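Inositol dehydrogenase from Lactobacillus casei probably works as a scyllo-inositol dehydrogenase, an oxidoreductase of the Gfo/Idh/MocA family that is thought to use a nucleotide cofactor. Local coordinates of one contact, PDB 4MKZ (chain A, 1.60 Å), residues F139-D144 and E301-A306, beside the matching contact of the related inositol 2-dehydrogenase/D-chiro-inositol 3-dehydrogenase from Lactobacillus casei, PDB 4MIN (chain B, 1.60 Å), residues F137-D142 and N288-A293. Both blocks share one frame: the second was fitted to the first on N, CA, C and O of the twelve residues, RMSD 0.22 Å. Numbering follows each deposited sequence.

Structure 1 (4MKZ); sequences FMRRFD and ERFAQA.
A chi1 of 175° swings the carboxylate of Asp-144 away from its own backbone N to meet Arg-302, whose chain bends at chi2 (65°). The guanidinium grips it end-on in a salt bridge, NH1 at 2.8 Å from Asp-144 OD1, met from above the carboxylate plane, and NH2 at 3.2 Å from OD2. Asp-144 is also the N-cap of helix 145-155, OD2 taking Tyr-147 N. The loop after edge strand 135-137 of the Rossmann sheet thus joins the junction of helices 299-302 and 304-320. Extended at chi2 (-168°), Arg-141 has NE 4.0 Å from Phe-303 CZ and reaches Asp-199 and Ser-169. Met-140 makes a Met-aromatic contact, CE 3.7 Å from Phe-303 CD2. Phe-143 O accepts Gln-305 NE2 at 2.9 Å, while Gln-305 OE1 takes Asp-145 N. Water 1 bonds Asp-144 OD1 and Ala-306 N.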
loop_
_atom_site.group_PDB
_atom_site.type_symbol
_atom_site.label_atom_id
_atom_site.label_comp_id
_atom_site.label_asym_id
_atom_site.label_seq_id
_atom_site.Cartn_x
_atom_site.Cartn_y
_atom_site.Cartn_z
ATOM N N PHE A 139 -22.696 -5.018 -18.864
ATOM C CA PHE A 139 -21.257 -5.008 -18.593
ATOM C C PHE A 139 -20.954 -3.865 -17.628
ATOM O O PHE A 139 -20.434 -2.812 -18.023
ATOM C CB PHE A 139 -20.457 -4.864 -19.889
ATOM C CG PHE A 139 -20.498 -6.093 -20.763
ATOM C CD1 PHE A 139 -20.034 -7.304 -20.284
ATOM C CD2 PHE A 139 -21.000 -6.032 -22.054
ATOM C CE1 PHE A 139 -20.060 -8.445 -21.071
ATOM C CE2 PHE A 139 -21.025 -7.169 -22.853
ATOM C CZ PHE A 139 -20.558 -8.375 -22.356
ATOM N N MET A 140 -21.264 -4.093 -16.354
ATOM C CA MET A 140 -21.254 -3.024 -15.363
ATOM C C MET A 140 -19.877 -2.447 -15.087
ATOM O O MET A 140 -19.775 -1.328 -14.584
ATOM C CB MET A 140 -21.904 -3.475 -14.049
ATOM C CG MET A 140 -21.020 -4.319 -13.145
ATOM S SD MET A 140 -20.788 -5.961 -13.807
ATOM C CE MET A 140 -20.015 -6.797 -12.430
ATOM N N ARG A 141 -18.816 -3.191 -15.388
ATOM C CA ARG A 141 -17.479 -2.667 -15.142
ATOM C C ARG A 141 -17.212 -1.386 -15.916
ATOM O O ARG A 141 -16.459 -0.538 -15.464
ATOM C CB ARG A 141 -16.402 -3.715 -15.420
ATOM C CG ARG A 141 -16.507 -4.919 -14.507
ATOM C CD ARG A 141 -15.270 -5.758 -14.617
ATOM N NE ARG A 141 -15.472 -7.086 -14.057
ATOM C CZ ARG A 141 -14.580 -8.064 -14.132
ATOM N NH1 ARG A 141 -13.417 -7.855 -14.732
ATOM N NH2 ARG A 141 -14.868 -9.252 -13.622
ATOM N N ARG A 142 -17.882 -1.217 -17.054
ATOM C CA ARG A 142 -17.752 0.021 -17.815
ATOM C C ARG A 142 -18.282 1.229 -17.058
ATOM O O ARG A 142 -17.947 2.367 -17.390
ATOM C CB ARG A 142 -18.476 -0.084 -19.157
ATOM C CG ARG A 142 -17.900 -1.125 -20.090
ATOM C CD ARG A 142 -18.407 -0.876 -21.481
ATOM N NE ARG A 142 -18.132 -1.959 -22.411
ATOM C CZ ARG A 142 -18.206 -1.821 -23.727
ATOM N NH1 ARG A 142 -18.531 -0.645 -24.234
ATOM N NH2 ARG A 142 -17.942 -2.845 -24.525
ATOM N N PHE A 143 -19.121 0.984 -16.054
ATOM C CA PHE A 143 -19.658 2.069 -15.231
ATOM C C PHE A 143 -18.983 2.240 -13.881
ATOM O O PHE A 143 -19.312 3.161 -13.139
ATOM C CB PHE A 143 -21.161 1.879 -15.029
ATOM C CG PHE A 143 -21.937 2.024 -16.289
ATOM C CD1 PHE A 143 -22.182 0.928 -17.098
ATOM C CD2 PHE A 143 -22.383 3.272 -16.693
ATOM C CE1 PHE A 143 -22.903 1.073 -18.277
ATOM C CE2 PHE A 143 -23.087 3.416 -17.873
ATOM C CZ PHE A 143 -23.344 2.322 -18.657
ATOM N N ASP A 144 -18.039 1.361 -13.565
ATOM C CA ASP A 144 -17.344 1.424 -12.291
ATOM C C ASP A 144 -16.382 2.618 -12.268
ATOM O O ASP A 144 -15.658 2.850 -13.238
ATOM C CB ASP A 144 -16.560 0.117 -12.081
ATOM C CG ASP A 144 -15.712 0.146 -10.830
ATOM O OD1 ASP A 144 -16.279 0.103 -9.713
ATOM O OD2 ASP A 144 -14.463 0.211 -10.954
ATOM N N GLU A 301 -20.980 -6.178 -3.156
ATOM C CA GLU A 301 -20.226 -5.185 -2.415
ATOM C C GLU A 301 -19.276 -4.430 -3.357
ATOM O O GLU A 301 -19.280 -3.201 -3.409
ATOM C CB GLU A 301 -19.430 -5.867 -1.300
ATOM C CG GLU A 301 -18.576 -4.913 -0.516
ATOM C CD GLU A 301 -17.671 -5.603 0.492
ATOM O OE1 GLU A 301 -16.930 -4.873 1.182
ATOM O OE2 GLU A 301 -17.701 -6.857 0.597
ATOM N N ARG A 302 -18.482 -5.169 -4.117
ATOM C CA ARG A 302 -17.477 -4.544 -4.983
ATOM C C ARG A 302 -18.107 -3.658 -6.050
ATOM O O ARG A 302 -17.617 -2.560 -6.318
ATOM C CB ARG A 302 -16.604 -5.607 -5.645
ATOM C CG ARG A 302 -15.709 -5.085 -6.777
ATOM C CD ARG A 302 -14.640 -4.095 -6.292
ATOM N NE ARG A 302 -13.840 -3.617 -7.425
ATOM C CZ ARG A 302 -14.144 -2.552 -8.171
ATOM N NH1 ARG A 302 -15.229 -1.829 -7.907
ATOM N NH2 ARG A 302 -13.355 -2.204 -9.188
ATOM N N PHE A 303 -19.183 -4.133 -6.670
ATOM C CA PHE A 303 -19.728 -3.423 -7.816
ATOM C C PHE A 303 -21.038 -2.707 -7.568
ATOM O O PHE A 303 -21.758 -2.373 -8.513
ATOM C CB PHE A 303 -19.783 -4.341 -9.050
ATOM C CG PHE A 303 -18.434 -4.633 -9.610
ATOM C CD1 PHE A 303 -17.673 -3.604 -10.155
ATOM C CD2 PHE A 303 -17.907 -5.916 -9.572
ATOM C CE1 PHE A 303 -16.406 -3.852 -10.661
ATOM C CE2 PHE A 303 -16.645 -6.167 -10.068
ATOM C CZ PHE A 303 -15.889 -5.133 -10.615
ATOM N N ALA A 304 -21.308 -2.409 -6.299
ATOM C CA ALA A 304 -22.536 -1.704 -5.930
ATOM C C ALA A 304 -22.729 -0.415 -6.718
ATOM O O ALA A 304 -23.820 -0.134 -7.239
ATOM C CB ALA A 304 -22.520 -1.403 -4.438
ATOM N N GLN A 305 -21.674 0.395 -6.771
ATOM C CA GLN A 305 -21.735 1.681 -7.460
ATOM C C GLN A 305 -21.964 1.461 -8.945
ATOM O O GLN A 305 -22.800 2.128 -9.554
ATOM C CB GLN A 305 -20.447 2.485 -7.217
ATOM C CG GLN A 305 -20.310 3.751 -8.057
ATOM C CD GLN A 305 -19.532 3.513 -9.326
ATOM O OE1 GLN A 305 -18.400 3.020 -9.293
ATOM N NE2 GLN A 305 -20.140 3.830 -10.459
ATOM N N ALA A 306 -21.235 0.513 -9.524
ATOM C CA ALA A 306 -21.369 0.231 -10.948
ATOM C C ALA A 306 -22.782 -0.219 -11.332
ATOM O O ALA A 306 -23.291 0.163 -12.386
ATOM C CB ALA A 306 -20.329 -0.801 -11.386
HETATM O O HOH W 1 -18.709 -0.358 -8.425
#

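Structure 2 (4MIN); sequences FMRRYD and NRFIQA.
Asp-142, its CG turned away from the backbone N (chi1 -178°), offers its carboxylate to Arg-289, whose chain bends at chi2 (63°). The guanidinium grips it end-on in a salt bridge, NH1 at 2.9 Å from Asp-142 OD1, met from above the carboxylate plane, and NH2 in a weak bond of 3.5 Å to OD2. Asp-142 is also the N-cap of helix 143-153, OD2 taking Ile-145 N. Bent at chi2 (-74°), Arg-139 has NE 3.4 Å from Phe-290 CZ and ends in salt bridges to Glu-192 and Glu-189. Met-138, which touches the bound NAD, makes a Met-aromatic contact, CE 3.7 Å from Phe-290 CD2. Tyr-141 O accepts Gln-292 NE2 at 2.8 Å, while Gln-292 OE1 takes Gln-143 N; the Tyr-141 hydroxyl is hydrogen-bonded to Glu-300. Water 2 bonds Asp-142 OD1 and, weakly, Ala-293 N.

Comparison
Phe-143(A) gives way to Tyr-141(B) with the ring kept in place: chi1 is -66° in both, and the CZ atoms lie 0.4 Å apart after superposition. The tyrosine hydroxyl gives the ring a polar end, which is hydrogen-bonded to Glu-300(B) on helix 291-306, outside the two segments. Nearer the backbone the contacts are kept: CB still rests on the carbonyl O of Ala-306(A) or Ala-293(B), and the carbonyl O of either residue still accepts NE2 of Gln-305(A) or Gln-292(B). Met-140(A), Asp-144(A), Phe-303(A), Gln-305(A) and their counterparts keep their places, the salt bridge from the aspartate to Arg-302(A) or Arg-289(B) persists, and water 1 and water 2 coincide. Away from the interface, Ala-304(A) becomes Ile-291(B), which adds CG1, CG2 and CD1 beyond a coincident CB. The marked movement is that of Arg-141(A): chi2 goes from -168° to -74° and chi4 from 174° to 81° in Arg-139(B), leaving the CZ atoms 1.3 Å apart. The chain bends where it ran extended, yet NE stays beside CZ of Phe-303(A) or Phe-290(B). The places of NH1 and NH2 are left; Arg-141(A) forms a salt bridge with Asp-199(A), Arg-139(B) with Glu-192(B) and Glu-189(B).

Structure 2 (4MIN)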
loop_
_atom_site.group_PDB
_atom_site.type_symbol
_atom_site.label_atom_id
_atom_site.label_comp_id
_atom_site.label_asym_id
_atom_site.label_seq_id
_atom_site.Cartn_x
_atom_site.Cartn_y
_atom_site.Cartn_z
ATOM N N PHE B 137 -23.034 -5.289 -18.823
ATOM C CA PHE B 137 -21.616 -5.224 -18.523
ATOM C C PHE B 137 -21.255 -4.002 -17.661
ATOM O O PHE B 137 -20.889 -2.986 -18.166
ATOM C CB PHE B 137 -20.792 -5.280 -19.795
ATOM C CG PHE B 137 -20.833 -6.611 -20.498
ATOM C CD1 PHE B 137 -20.391 -7.740 -19.881
ATOM C CD2 PHE B 137 -21.305 -6.717 -21.771
ATOM C CE1 PHE B 137 -20.419 -8.933 -20.508
ATOM C CE2 PHE B 137 -21.308 -7.940 -22.400
ATOM C CZ PHE B 137 -20.890 -9.024 -21.763
ATOM N N MET B 138 -21.332 -4.173 -16.356
ATOM C CA MET B 138 -21.214 -3.060 -15.439
ATOM C C MET B 138 -19.826 -2.509 -15.180
ATOM O O MET B 138 -19.718 -1.461 -14.631
ATOM C CB MET B 138 -21.842 -3.386 -14.096
ATOM C CG MET B 138 -20.962 -4.172 -13.167
ATOM S SD MET B 138 -20.666 -5.842 -13.730
ATOM C CE MET B 138 -19.562 -6.373 -12.430
ATOM N N ARG B 139 -18.792 -3.243 -15.571
ATOM C CA ARG B 139 -17.436 -2.775 -15.337
ATOM C C ARG B 139 -17.215 -1.391 -15.903
ATOM O O ARG B 139 -16.484 -0.632 -15.377
ATOM C CB ARG B 139 -16.372 -3.704 -15.913
ATOM C CG ARG B 139 -16.230 -5.060 -15.252
ATOM C CD ARG B 139 -15.561 -4.993 -13.922
ATOM N NE ARG B 139 -15.180 -6.292 -13.392
ATOM C CZ ARG B 139 -14.090 -6.960 -13.728
ATOM N NH1 ARG B 139 -13.239 -6.476 -14.602
ATOM N NH2 ARG B 139 -13.853 -8.119 -13.180
ATOM N N ARG B 140 -17.873 -1.104 -17.007
ATOM C CA ARG B 140 -17.668 0.133 -17.699
ATOM C C ARG B 140 -18.125 1.323 -16.852
ATOM O O ARG B 140 -17.742 2.426 -17.089
ATOM C CB ARG B 140 -18.414 0.128 -19.035
ATOM C CG ARG B 140 -17.914 -0.869 -20.031
ATOM C CD ARG B 140 -18.481 -0.599 -21.418
ATOM N NE ARG B 140 -18.300 -1.709 -22.335
ATOM C CZ ARG B 140 -18.449 -1.614 -23.636
ATOM N NH1 ARG B 140 -18.740 -0.475 -24.171
ATOM N NH2 ARG B 140 -18.270 -2.658 -24.397
ATOM N N TYR B 141 -18.942 1.049 -15.865
ATOM C CA TYR B 141 -19.506 2.103 -15.069
ATOM C C TYR B 141 -18.821 2.263 -13.724
ATOM O O TYR B 141 -19.150 3.125 -12.964
ATOM C CB TYR B 141 -20.967 1.832 -14.851
ATOM C CG TYR B 141 -21.804 1.882 -16.115
ATOM C CD1 TYR B 141 -22.310 3.056 -16.550
ATOM C CD2 TYR B 141 -22.082 0.742 -16.837
ATOM C CE1 TYR B 141 -23.066 3.119 -17.658
ATOM C CE2 TYR B 141 -22.849 0.788 -17.978
ATOM C CZ TYR B 141 -23.340 1.983 -18.384
ATOM O OH TYR B 141 -24.116 2.128 -19.500
ATOM N N ASP B 142 -17.880 1.402 -13.443
ATOM C CA ASP B 142 -17.127 1.515 -12.234
ATOM C C ASP B 142 -16.276 2.761 -12.300
ATOM O O ASP B 142 -15.626 2.996 -13.241
ATOM C CB ASP B 142 -16.212 0.338 -12.075
ATOM C CG ASP B 142 -15.425 0.402 -10.790
ATOM O OD1 ASP B 142 -16.024 0.253 -9.738
ATOM O OD2 ASP B 142 -14.227 0.604 -10.889
ATOM N N ASN B 288 -20.577 -6.395 -3.230
ATOM C CA ASN B 288 -20.349 -5.119 -2.639
ATOM C C ASN B 288 -19.373 -4.310 -3.468
ATOM O O ASN B 288 -19.482 -3.127 -3.543
ATOM C CB ASN B 288 -19.851 -5.221 -1.217
ATOM C CG ASN B 288 -20.872 -5.794 -0.275
ATOM O OD1 ASN B 288 -22.077 -5.789 -0.537
ATOM N ND2 ASN B 288 -20.390 -6.288 0.863
ATOM N N ARG B 289 -18.430 -4.989 -4.102
ATOM C CA ARG B 289 -17.421 -4.310 -4.905
ATOM C C ARG B 289 -18.014 -3.487 -6.024
ATOM O O ARG B 289 -17.525 -2.463 -6.328
ATOM C CB ARG B 289 -16.413 -5.309 -5.477
ATOM C CG ARG B 289 -15.415 -4.752 -6.466
ATOM C CD ARG B 289 -14.481 -3.712 -5.900
ATOM N NE ARG B 289 -13.600 -3.146 -6.907
ATOM C CZ ARG B 289 -13.935 -2.179 -7.732
ATOM N NH1 ARG B 289 -15.132 -1.631 -7.675
ATOM N NH2 ARG B 289 -13.062 -1.724 -8.584
ATOM N N PHE B 290 -19.076 -3.990 -6.617
ATOM C CA PHE B 290 -19.654 -3.376 -7.805
ATOM C C PHE B 290 -21.032 -2.734 -7.620
ATOM O O PHE B 290 -21.684 -2.409 -8.565
ATOM C CB PHE B 290 -19.567 -4.320 -9.009
ATOM C CG PHE B 290 -18.203 -4.453 -9.523
ATOM C CD1 PHE B 290 -17.556 -3.368 -10.038
ATOM C CD2 PHE B 290 -17.515 -5.622 -9.457
ATOM C CE1 PHE B 290 -16.290 -3.452 -10.470
ATOM C CE2 PHE B 290 -16.259 -5.702 -9.919
ATOM C CZ PHE B 290 -15.636 -4.610 -10.417
ATOM N N ILE B 291 -21.396 -2.497 -6.377
ATOM C CA ILE B 291 -22.638 -1.827 -6.060
ATOM C C ILE B 291 -22.831 -0.507 -6.820
ATOM O O ILE B 291 -23.856 -0.270 -7.376
ATOM C CB ILE B 291 -22.813 -1.532 -4.582
ATOM C CG1 ILE B 291 -23.126 -2.800 -3.870
ATOM C CG2 ILE B 291 -24.005 -0.616 -4.376
ATOM C CD1 ILE B 291 -23.866 -2.612 -2.652
ATOM N N GLN B 292 -21.809 0.324 -6.782
ATOM C CA GLN B 292 -21.863 1.590 -7.437
ATOM C C GLN B 292 -22.060 1.421 -8.931
ATOM O O GLN B 292 -22.826 2.100 -9.531
ATOM C CB GLN B 292 -20.604 2.425 -7.132
ATOM C CG GLN B 292 -20.412 3.648 -7.992
ATOM C CD GLN B 292 -19.566 3.430 -9.226
ATOM O OE1 GLN B 292 -18.445 3.021 -9.150
ATOM N NE2 GLN B 292 -20.134 3.746 -10.369
ATOM N N ALA B 293 -21.347 0.490 -9.510
ATOM C CA ALA B 293 -21.399 0.341 -10.943
ATOM C C ALA B 293 -22.770 -0.145 -11.408
ATOM O O ALA B 293 -23.272 0.299 -12.394
ATOM C CB ALA B 293 -20.305 -0.596 -11.418
HETATM O O HOH W 2 -18.451 -0.212 -8.576
#